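Local coordinates for antiterminator Q protein (Enterobacteria phage SfI, PDB 6JNY) that acts as a phage antitermination factor, probably by modifying RNA polymerase so that transcription runs on through terminators, at residues L65-I76 / M140-F149; M36-M44 / K78-A89. All coordinates share one frame; numbering follows the deposited sequence.

Contact 1: residues L65-I76 / M140-F149; sequences LISQVVDSVMYI and MIYPVLDSAF
Ile141, Met140 and Val69 give up the largest areas where helix 65-74 runs against the long helix that holds 140-149. The two axes come within 9.6 Å, their directions 143° apart, so the pair is roughly antiparallel. Ile141 is a knob in the hole formed by Val69, Val70, Val73 and Met74. Its CG1 stands anti to the carbonyl carbon (chi1 -70°), which carries CD1 across the bent Met74 chain at about a right angle, 4.1 Å from Met74 SD, while Ile141 CG1 itself rests against Val73 CG1. Met140, one residue earlier, bends at its last torsion: its CB lies 3.7 Å from Val73 CG1, and its CE meets Ile76 CD1 tip to tip at 3.8 Å, closing the end of the interface. Val69 is the reciprocal knob, set among Ile141, Val144, Leu145 and Ala148. Its two methyls divide the work, CG1 touching Val144 CG1 at 3.7 Å and CG2 pressing on Ala148 CB at 3.5 Å. Farther along, Leu65 CD2 reaches Leu145 CD1 (3.6 Å) and also makes a CH-pi contact over one face of the Phe149 ring, 4.2 Å from its centroid. No hydrogen bond crosses between the segments; apolar contacts join them. On the flanks, Ile66 leans on Trp19 and Trp23 of helix 10-28, and the Phe149 ring meets that of Trp19. Val70 and Met74 pack on Phe81 of helix 78-90, which places helix 60-74 among three other helices.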
loop_
_atom_site.group_PDB
_atom_site.type_symbol
_atom_site.label_atom_id
_atom_site.label_comp_id
_atom_site.label_asym_id
_atom_site.label_seq_id
_atom_site.Cartn_x
_atom_site.Cartn_y
_atom_site.Cartn_z
ATOM N N LEU A 65 -1.232 8.735 -13.384
ATOM C CA LEU A 65 -0.683 7.487 -13.908
ATOM C C LEU A 65 -0.428 6.500 -12.777
ATOM O O LEU A 65 -0.791 5.321 -12.868
ATOM C CB LEU A 65 0.607 7.766 -14.680
ATOM C CG LEU A 65 1.353 6.587 -15.325
ATOM C CD1 LEU A 65 2.090 7.046 -16.558
ATOM C CD2 LEU A 65 2.337 5.917 -14.367
ATOM N N ILE A 66 0.203 6.967 -11.699
ATOM C CA ILE A 66 0.493 6.067 -10.587
ATOM C C ILE A 66 -0.791 5.577 -9.939
ATOM O O ILE A 66 -0.889 4.415 -9.533
ATOM C CB ILE A 66 1.444 6.724 -9.571
ATOM C CG1 ILE A 66 2.781 7.041 -10.231
ATOM C CG2 ILE A 66 1.639 5.813 -8.333
ATOM C CD1 ILE A 66 3.625 8.052 -9.443
ATOM N N SER A 67 -1.782 6.459 -9.799
ATOM C CA SER A 67 -3.037 6.067 -9.167
ATOM C C SER A 67 -3.736 4.978 -9.969
ATOM O O SER A 67 -4.306 4.042 -9.392
ATOM C CB SER A 67 -3.965 7.279 -9.055
ATOM O OG SER A 67 -3.429 8.295 -8.226
ATOM N N GLN A 68 -3.739 5.115 -11.297
ATOM C CA GLN A 68 -4.336 4.098 -12.154
ATOM C C GLN A 68 -3.592 2.780 -12.015
ATOM O O GLN A 68 -4.211 1.709 -11.966
ATOM C CB GLN A 68 -4.313 4.567 -13.608
ATOM C CG GLN A 68 -5.210 5.755 -13.907
ATOM C CD GLN A 68 -5.377 5.988 -15.397
ATOM O OE1 GLN A 68 -6.315 6.658 -15.829
ATOM N NE2 GLN A 68 -4.467 5.428 -16.193
ATOM N N VAL A 69 -2.260 2.834 -11.931
ATOM C CA VAL A 69 -1.480 1.618 -11.715
ATOM C C VAL A 69 -1.841 0.986 -10.380
ATOM O O VAL A 69 -2.130 -0.214 -10.295
ATOM C CB VAL A 69 0.023 1.926 -11.824
ATOM C CG1 VAL A 69 0.849 0.791 -11.270
ATOM C CG2 VAL A 69 0.386 2.216 -13.263
ATOM N N VAL A 70 -1.813 1.779 -9.308
ATOM C CA VAL A 70 -2.034 1.218 -7.983
ATOM C C VAL A 70 -3.436 0.643 -7.862
ATOM O O VAL A 70 -3.627 -0.457 -7.330
ATOM C CB VAL A 70 -1.742 2.268 -6.899
ATOM C CG1 VAL A 70 -2.197 1.773 -5.542
ATOM C CG2 VAL A 70 -0.267 2.588 -6.891
ATOM N N ASP A 71 -4.443 1.366 -8.350
ATOM C CA ASP A 71 -5.803 0.856 -8.232
ATOM C C ASP A 71 -5.970 -0.436 -9.014
ATOM O O ASP A 71 -6.632 -1.372 -8.546
ATOM C CB ASP A 71 -6.815 1.894 -8.714
ATOM C CG ASP A 71 -8.247 1.494 -8.390
ATOM O OD1 ASP A 71 -8.675 1.683 -7.235
ATOM O OD2 ASP A 71 -8.941 0.976 -9.289
ATOM N N SER A 72 -5.373 -0.505 -10.205
ATOM C CA SER A 72 -5.530 -1.673 -11.064
ATOM C C SER A 72 -4.809 -2.897 -10.516
ATOM O O SER A 72 -5.099 -4.023 -10.943
ATOM C CB SER A 72 -5.002 -1.348 -12.458
ATOM O OG SER A 72 -3.593 -1.375 -12.488
ATOM N N VAL A 73 -3.856 -2.706 -9.614
ATOM C CA VAL A 73 -3.135 -3.802 -8.991
ATOM C C VAL A 73 -3.742 -4.174 -7.643
ATOM O O VAL A 73 -3.896 -5.356 -7.336
ATOM C CB VAL A 73 -1.641 -3.427 -8.854
ATOM C CG1 VAL A 73 -0.930 -4.350 -7.878
ATOM C CG2 VAL A 73 -0.955 -3.436 -10.229
ATOM N N MET A 74 -4.080 -3.176 -6.826
ATOM C CA MET A 74 -4.426 -3.384 -5.428
ATOM C C MET A 74 -5.912 -3.567 -5.170
ATOM O O MET A 74 -6.288 -3.858 -4.026
ATOM C CB MET A 74 -3.934 -2.199 -4.587
ATOM C CG MET A 74 -2.428 -1.976 -4.639
ATOM S SD MET A 74 -1.480 -3.396 -4.056
ATOM C CE MET A 74 -2.173 -3.615 -2.417
ATOM N N TYR A 75 -6.774 -3.380 -6.179
ATOM C CA TYR A 75 -8.204 -3.525 -5.934
ATOM C C TYR A 75 -8.552 -4.923 -5.449
ATOM O O TYR A 75 -9.590 -5.103 -4.809
ATOM C CB TYR A 75 -9.016 -3.192 -7.196
ATOM C CG TYR A 75 -9.044 -4.327 -8.204
ATOM C CD1 TYR A 75 -8.044 -4.460 -9.160
ATOM C CD2 TYR A 75 -10.063 -5.280 -8.187
ATOM C CE1 TYR A 75 -8.057 -5.500 -10.076
ATOM C CE2 TYR A 75 -10.076 -6.324 -9.088
ATOM C CZ TYR A 75 -9.077 -6.428 -10.032
ATOM O OH TYR A 75 -9.097 -7.472 -10.932
ATOM N N ILE A 76 -7.705 -5.910 -5.746
ATOM C CA ILE A 76 -7.994 -7.297 -5.390
ATOM C C ILE A 76 -7.956 -7.511 -3.880
ATOM O O ILE A 76 -8.612 -8.422 -3.362
ATOM C CB ILE A 76 -7.023 -8.247 -6.115
ATOM C CG1 ILE A 76 -5.578 -7.946 -5.707
ATOM C CG2 ILE A 76 -7.184 -8.124 -7.616
ATOM C CD1 ILE A 76 -4.633 -9.139 -5.775
ATOM N N MET A 140 4.100 -6.396 -6.287
ATOM C CA MET A 140 3.051 -6.440 -7.305
ATOM C C MET A 140 3.030 -5.158 -8.124
ATOM O O MET A 140 2.776 -5.184 -9.340
ATOM C CB MET A 140 1.687 -6.632 -6.651
ATOM C CG MET A 140 1.464 -7.963 -5.957
ATOM S SD MET A 140 0.140 -7.799 -4.731
ATOM C CE MET A 140 -1.261 -7.480 -5.798
ATOM N N ILE A 141 3.252 -4.019 -7.469
ATOM C CA ILE A 141 3.138 -2.739 -8.151
ATOM C C ILE A 141 4.307 -2.502 -9.105
ATOM O O ILE A 141 4.119 -1.958 -10.200
ATOM C CB ILE A 141 2.977 -1.606 -7.122
ATOM C CG1 ILE A 141 1.611 -1.695 -6.453
ATOM C CG2 ILE A 141 3.118 -0.259 -7.796
ATOM C CD1 ILE A 141 1.545 -0.885 -5.158
ATOM N N TYR A 142 5.521 -2.897 -8.726
ATOM C CA TYR A 142 6.735 -2.514 -9.446
ATOM C C TYR A 142 6.690 -2.771 -10.959
ATOM O O TYR A 142 6.909 -1.832 -11.735
ATOM C CB TYR A 142 7.996 -3.160 -8.835
ATOM C CG TYR A 142 9.207 -2.936 -9.710
ATOM C CD1 TYR A 142 9.892 -1.731 -9.671
ATOM C CD2 TYR A 142 9.613 -3.890 -10.640
ATOM C CE1 TYR A 142 10.972 -1.482 -10.491
ATOM C CE2 TYR A 142 10.689 -3.647 -11.473
ATOM C CZ TYR A 142 11.369 -2.444 -11.388
ATOM O OH TYR A 142 12.450 -2.200 -12.214
ATOM N N PRO A 143 6.450 -4.000 -11.433
ATOM C CA PRO A 143 6.497 -4.202 -12.894
ATOM C C PRO A 143 5.430 -3.425 -13.623
ATOM O O PRO A 143 5.648 -3.004 -14.767
ATOM C CB PRO A 143 6.288 -5.708 -13.055
ATOM C CG PRO A 143 5.515 -6.110 -11.844
ATOM C CD PRO A 143 6.029 -5.229 -10.730
ATOM N N VAL A 144 4.281 -3.211 -12.991
ATOM C CA VAL A 144 3.200 -2.482 -13.638
ATOM C C VAL A 144 3.530 -1.005 -13.738
ATOM O O VAL A 144 3.214 -0.354 -14.740
ATOM C CB VAL A 144 1.869 -2.730 -12.911
ATOM C CG1 VAL A 144 0.719 -2.085 -13.666
ATOM C CG2 VAL A 144 1.634 -4.224 -12.758
ATOM N N LEU A 145 4.133 -0.431 -12.693
ATOM C CA LEU A 145 4.489 0.980 -12.761
ATOM C C LEU A 145 5.662 1.199 -13.699
ATOM O O LEU A 145 5.683 2.179 -14.452
ATOM C CB LEU A 145 4.821 1.520 -11.368
ATOM C CG LEU A 145 5.042 3.046 -11.377
ATOM C CD1 LEU A 145 3.795 3.772 -11.857
ATOM C CD2 LEU A 145 5.496 3.601 -10.022
ATOM N N ASP A 146 6.657 0.313 -13.653
ATOM C CA ASP A 146 7.772 0.421 -14.586
ATOM C C ASP A 146 7.272 0.367 -16.022
ATOM O O ASP A 146 7.689 1.170 -16.861
ATOM C CB ASP A 146 8.788 -0.697 -14.344
ATOM C CG ASP A 146 9.999 -0.595 -15.250
ATOM O OD1 ASP A 146 10.584 0.499 -15.364
ATOM O OD2 ASP A 146 10.369 -1.622 -15.845
ATOM N N SER A 147 6.351 -0.555 -16.311
ATOM C CA SER A 147 5.837 -0.644 -17.672
ATOM C C SER A 147 4.925 0.528 -17.993
ATOM O O SER A 147 4.831 0.932 -19.160
ATOM C CB SER A 147 5.115 -1.974 -17.876
ATOM O OG SER A 147 3.818 -1.926 -17.334
ATOM N N ALA A 148 4.265 1.105 -16.988
ATOM C CA ALA A 148 3.390 2.244 -17.260
ATOM C C ALA A 148 4.191 3.454 -17.716
ATOM O O ALA A 148 3.793 4.152 -18.655
ATOM C CB ALA A 148 2.545 2.604 -16.039
ATOM N N PHE A 149 5.309 3.737 -17.048
ATOM C CA PHE A 149 6.158 4.842 -17.480
ATOM C C PHE A 149 6.765 4.559 -18.849
ATOM O O PHE A 149 6.857 5.459 -19.693
ATOM C CB PHE A 149 7.273 5.067 -16.458
ATOM C CG PHE A 149 6.855 5.844 -15.236
ATOM C CD1 PHE A 149 6.200 7.056 -15.342
ATOM C CD2 PHE A 149 7.151 5.350 -13.978
ATOM C CE1 PHE A 149 5.845 7.765 -14.205
ATOM C CE2 PHE A 149 6.806 6.054 -12.847
ATOM C CZ PHE A 149 6.149 7.249 -12.955
#

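Contact 2: residues M36-M44 / K78-A89; sequences MSSVIAKFM and KKAFGILLSYYA
Two phenylalanines, one from each segment, each offer a ring face to an aliphatic group of the partner helix. Leu85 CB sits almost exactly over the centre of the Phe43 ring, 3.6 Å from the centroid and 5° off the normal, as the two side chains slide past each other in opposite directions. With CG anti to the backbone N (chi1 179°), Phe43 extends straight across the interface as a knob among Gly82, Leu85, Ser86 and Ala89. The second pair reverses the roles: Val39 CG1 lies over the Phe81 ring, displaced toward its rim and 3.6 Å from Phe81 CD2. Ile40 crosses Phe81 at about a right angle, its CG1 3.9 Å from Phe81 CZ, and also touches Leu85. At the margin, the bent end of the Lys78 chain brings NZ to within 3.5 Å of Val39 CG2. Ser37 begins helix 38-44 as its N-cap, OG accepting from Ile40 N at 3.2 Å in a nearly straight bond; the same OG is hydrogen-bonded to Asp71 of helix 60-74. The two axes cross at -52° with a four-residue hole receiving Phe43, as in the packing of helical domains; the Q family is grouped with the helix-turn-helix proteins.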
loop_
_atom_site.group_PDB
_atom_site.type_symbol
_atom_site.label_atom_id
_atom_site.label_comp_id
_atom_site.label_asym_id
_atom_site.label_seq_id
_atom_site.Cartn_x
_atom_site.Cartn_y
_atom_site.Cartn_z
ATOM N N MET A 36 -11.706 7.950 -10.115
ATOM C CA MET A 36 -10.533 7.185 -10.518
ATOM C C MET A 36 -10.242 6.013 -9.592
ATOM O O MET A 36 -9.483 5.113 -9.974
ATOM C CB MET A 36 -9.312 8.104 -10.577
ATOM C CG MET A 36 -9.395 9.165 -11.659
ATOM S SD MET A 36 -8.592 8.642 -13.184
ATOM C CE MET A 36 -6.971 9.382 -12.982
ATOM N N SER A 37 -10.834 6.003 -8.400
ATOM C CA SER A 37 -10.626 4.934 -7.433
ATOM C C SER A 37 -11.552 5.119 -6.238
ATOM O O SER A 37 -11.372 6.045 -5.441
ATOM C CB SER A 37 -9.163 4.905 -6.969
ATOM O OG SER A 37 -8.988 3.973 -5.914
ATOM N N SER A 38 -12.550 4.242 -6.101
ATOM C CA SER A 38 -13.438 4.328 -4.950
ATOM C C SER A 38 -12.708 4.032 -3.645
ATOM O O SER A 38 -13.030 4.629 -2.612
ATOM C CB SER A 38 -14.644 3.404 -5.129
ATOM O OG SER A 38 -14.240 2.068 -5.345
ATOM N N VAL A 39 -11.726 3.127 -3.664
ATOM C CA VAL A 39 -10.988 2.822 -2.439
ATOM C C VAL A 39 -10.230 4.051 -1.957
ATOM O O VAL A 39 -10.288 4.416 -0.776
ATOM C CB VAL A 39 -10.049 1.617 -2.640
ATOM C CG1 VAL A 39 -9.195 1.427 -1.409
ATOM C CG2 VAL A 39 -10.836 0.342 -2.918
ATOM N N ILE A 40 -9.505 4.711 -2.865
ATOM C CA ILE A 40 -8.762 5.907 -2.472
ATOM C C ILE A 40 -9.711 7.011 -2.024
ATOM O O ILE A 40 -9.467 7.681 -1.015
ATOM C CB ILE A 40 -7.809 6.367 -3.589
ATOM C CG1 ILE A 40 -6.775 5.275 -3.880
ATOM C CG2 ILE A 40 -7.106 7.660 -3.190
ATOM C CD1 ILE A 40 -5.940 5.545 -5.091
ATOM N N ALA A 41 -10.814 7.203 -2.756
ATOM C CA ALA A 41 -11.794 8.224 -2.383
ATOM C C ALA A 41 -12.377 7.959 -1.000
ATOM O O ALA A 41 -12.480 8.873 -0.172
ATOM C CB ALA A 41 -12.897 8.290 -3.438
ATOM N N LYS A 42 -12.763 6.708 -0.726
ATOM C CA LYS A 42 -13.269 6.365 0.601
ATOM C C LYS A 42 -12.207 6.579 1.669
ATOM O O LYS A 42 -12.510 7.052 2.771
ATOM C CB LYS A 42 -13.751 4.914 0.631
ATOM C CG LYS A 42 -14.375 4.502 1.955
ATOM C CD LYS A 42 -15.123 3.182 1.835
ATOM C CE LYS A 42 -15.983 2.926 3.064
ATOM N NZ LYS A 42 -17.056 3.956 3.204
ATOM N N PHE A 43 -10.955 6.219 1.368
ATOM C CA PHE A 43 -9.883 6.429 2.333
ATOM C C PHE A 43 -9.736 7.907 2.664
ATOM O O PHE A 43 -9.593 8.284 3.834
ATOM C CB PHE A 43 -8.571 5.858 1.778
ATOM C CG PHE A 43 -7.395 6.055 2.691
ATOM C CD1 PHE A 43 -7.083 5.111 3.650
ATOM C CD2 PHE A 43 -6.602 7.184 2.583
ATOM C CE1 PHE A 43 -6.002 5.296 4.494
ATOM C CE2 PHE A 43 -5.525 7.377 3.433
ATOM C CZ PHE A 43 -5.225 6.428 4.378
ATOM N N MET A 44 -9.787 8.759 1.644
ATOM C CA MET A 44 -9.572 10.186 1.837
ATOM C C MET A 44 -10.756 10.875 2.494
ATOM O O MET A 44 -10.595 11.986 3.011
ATOM C CB MET A 44 -9.260 10.849 0.500
ATOM C CG MET A 44 -7.970 10.369 -0.118
ATOM S SD MET A 44 -6.546 11.280 0.464
ATOM C CE MET A 44 -6.164 10.496 1.968
ATOM N N LYS A 78 -8.406 -5.371 -0.577
ATOM C CA LYS A 78 -8.746 -4.091 0.033
ATOM C C LYS A 78 -7.961 -3.842 1.313
ATOM O O LYS A 78 -7.614 -2.693 1.602
ATOM C CB LYS A 78 -10.248 -4.002 0.302
ATOM C CG LYS A 78 -11.086 -3.783 -0.943
ATOM C CD LYS A 78 -12.567 -3.787 -0.593
ATOM C CE LYS A 78 -13.438 -3.526 -1.815
ATOM N NZ LYS A 78 -13.264 -2.145 -2.348
ATOM N N LYS A 79 -7.682 -4.899 2.084
ATOM C CA LYS A 79 -6.898 -4.751 3.306
ATOM C C LYS A 79 -5.509 -4.213 2.995
ATOM O O LYS A 79 -5.055 -3.237 3.604
ATOM C CB LYS A 79 -6.807 -6.099 4.023
ATOM C CG LYS A 79 -6.111 -6.073 5.379
ATOM C CD LYS A 79 -5.930 -7.499 5.889
ATOM C CE LYS A 79 -5.257 -7.533 7.246
ATOM N NZ LYS A 79 -4.886 -8.929 7.651
ATOM N N ALA A 80 -4.827 -4.833 2.029
ATOM C CA ALA A 80 -3.499 -4.376 1.641
ATOM C C ALA A 80 -3.548 -2.982 1.039
ATOM O O ALA A 80 -2.659 -2.158 1.290
ATOM C CB ALA A 80 -2.869 -5.367 0.660
ATOM N N PHE A 81 -4.574 -2.701 0.228
ATOM C CA PHE A 81 -4.738 -1.367 -0.339
ATOM C C PHE A 81 -4.810 -0.320 0.771
ATOM O O PHE A 81 -4.122 0.705 0.711
ATOM C CB PHE A 81 -6.006 -1.358 -1.203
ATOM C CG PHE A 81 -6.017 -0.340 -2.328
ATOM C CD1 PHE A 81 -5.192 0.784 -2.333
ATOM C CD2 PHE A 81 -6.896 -0.514 -3.400
ATOM C CE1 PHE A 81 -5.244 1.698 -3.388
ATOM C CE2 PHE A 81 -6.953 0.396 -4.454
ATOM C CZ PHE A 81 -6.134 1.503 -4.448
ATOM N N GLY A 82 -5.594 -0.592 1.812
ATOM C CA GLY A 82 -5.697 0.357 2.910
ATOM C C GLY A 82 -4.382 0.556 3.638
ATOM O O GLY A 82 -4.027 1.682 4.006
ATOM N N ILE A 83 -3.632 -0.532 3.840
ATOM C CA ILE A 83 -2.342 -0.422 4.512
ATOM C C ILE A 83 -1.368 0.391 3.672
ATOM O O ILE A 83 -0.615 1.221 4.196
ATOM C CB ILE A 83 -1.806 -1.823 4.855
ATOM C CG1 ILE A 83 -2.573 -2.398 6.049
ATOM C CG2 ILE A 83 -0.311 -1.794 5.124
ATOM C CD1 ILE A 83 -2.389 -3.874 6.233
ATOM N N LEU A 84 -1.360 0.160 2.354
ATOM C CA LEU A 84 -0.540 0.964 1.465
ATOM C C LEU A 84 -0.882 2.443 1.572
ATOM O O LEU A 84 0.018 3.291 1.608
ATOM C CB LEU A 84 -0.734 0.483 0.020
ATOM C CG LEU A 84 0.177 1.088 -1.046
ATOM C CD1 LEU A 84 1.567 0.496 -0.950
ATOM C CD2 LEU A 84 -0.398 0.849 -2.457
ATOM N N LEU A 85 -2.183 2.772 1.613
ATOM C CA LEU A 85 -2.598 4.171 1.712
ATOM C C LEU A 85 -2.242 4.779 3.069
ATOM O O LEU A 85 -1.779 5.922 3.128
ATOM C CB LEU A 85 -4.096 4.307 1.410
ATOM C CG LEU A 85 -4.472 4.075 -0.067
ATOM C CD1 LEU A 85 -5.986 3.899 -0.220
ATOM C CD2 LEU A 85 -3.972 5.200 -0.936
ATOM N N SER A 86 -2.405 4.016 4.152
ATOM C CA SER A 86 -1.979 4.500 5.469
ATOM C C SER A 86 -0.502 4.872 5.459
ATOM O O SER A 86 -0.118 5.956 5.905
ATOM C CB SER A 86 -2.256 3.441 6.532
ATOM O OG SER A 86 -3.651 3.271 6.728
ATOM N N TYR A 87 0.340 4.004 4.894
ATOM C CA TYR A 87 1.778 4.247 4.927
ATOM C C TYR A 87 2.177 5.389 3.998
ATOM O O TYR A 87 2.929 6.287 4.390
ATOM C CB TYR A 87 2.511 2.961 4.544
ATOM C CG TYR A 87 4.011 3.021 4.682
ATOM C CD1 TYR A 87 4.825 2.971 3.555
ATOM C CD2 TYR A 87 4.623 3.055 5.927
ATOM C CE1 TYR A 87 6.202 2.993 3.665
ATOM C CE2 TYR A 87 5.994 3.084 6.042
ATOM C CZ TYR A 87 6.782 3.046 4.919
ATOM O OH TYR A 87 8.150 3.070 5.026
ATOM N N TYR A 88 1.715 5.356 2.742
ATOM C CA TYR A 88 2.200 6.335 1.774
ATOM C C TYR A 88 1.380 7.617 1.738
ATOM O O TYR A 88 1.962 8.693 1.617
ATOM C CB TYR A 88 2.309 5.711 0.367
ATOM C CG TYR A 88 3.496 4.799 0.239
ATOM C CD1 TYR A 88 4.786 5.300 0.294
ATOM C CD2 TYR A 88 3.319 3.432 0.123
ATOM C CE1 TYR A 88 5.887 4.460 0.179
ATOM C CE2 TYR A 88 4.406 2.582 0.019
ATOM C CZ TYR A 88 5.683 3.109 0.056
ATOM O OH TYR A 88 6.765 2.270 -0.055
ATOM N N ALA A 89 0.052 7.524 1.797
ATOM C CA ALA A 89 -0.766 8.730 1.720
ATOM C C ALA A 89 -0.805 9.452 3.063
ATOM O O ALA A 89 -0.379 10.607 3.167
ATOM C CB ALA A 89 -2.170 8.395 1.212
#

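From the N terminus the segments come in the order 36-44, 65-76, 78-89, 140-149, so contacts 1 and 2 alternate along the chain and cross instead of nesting. Contact 2 closes the shorter loop, 33 residues that include the unmodelled 47-54 and the whole of helix 60-74. Contact 1 closes one of 63 residues, taking in helices 78-90 and 94-103, the beta hairpin 108-119 and the first turns of helix 123-155. Helix 60-74 bridges the two: its Asp71 reaches the N-cap serine of helix 38-45, and Met74 CE packs on Ala80 CB. Together they tie helices 38-45 and 78-90 to the C-terminal helix through helix 60-74.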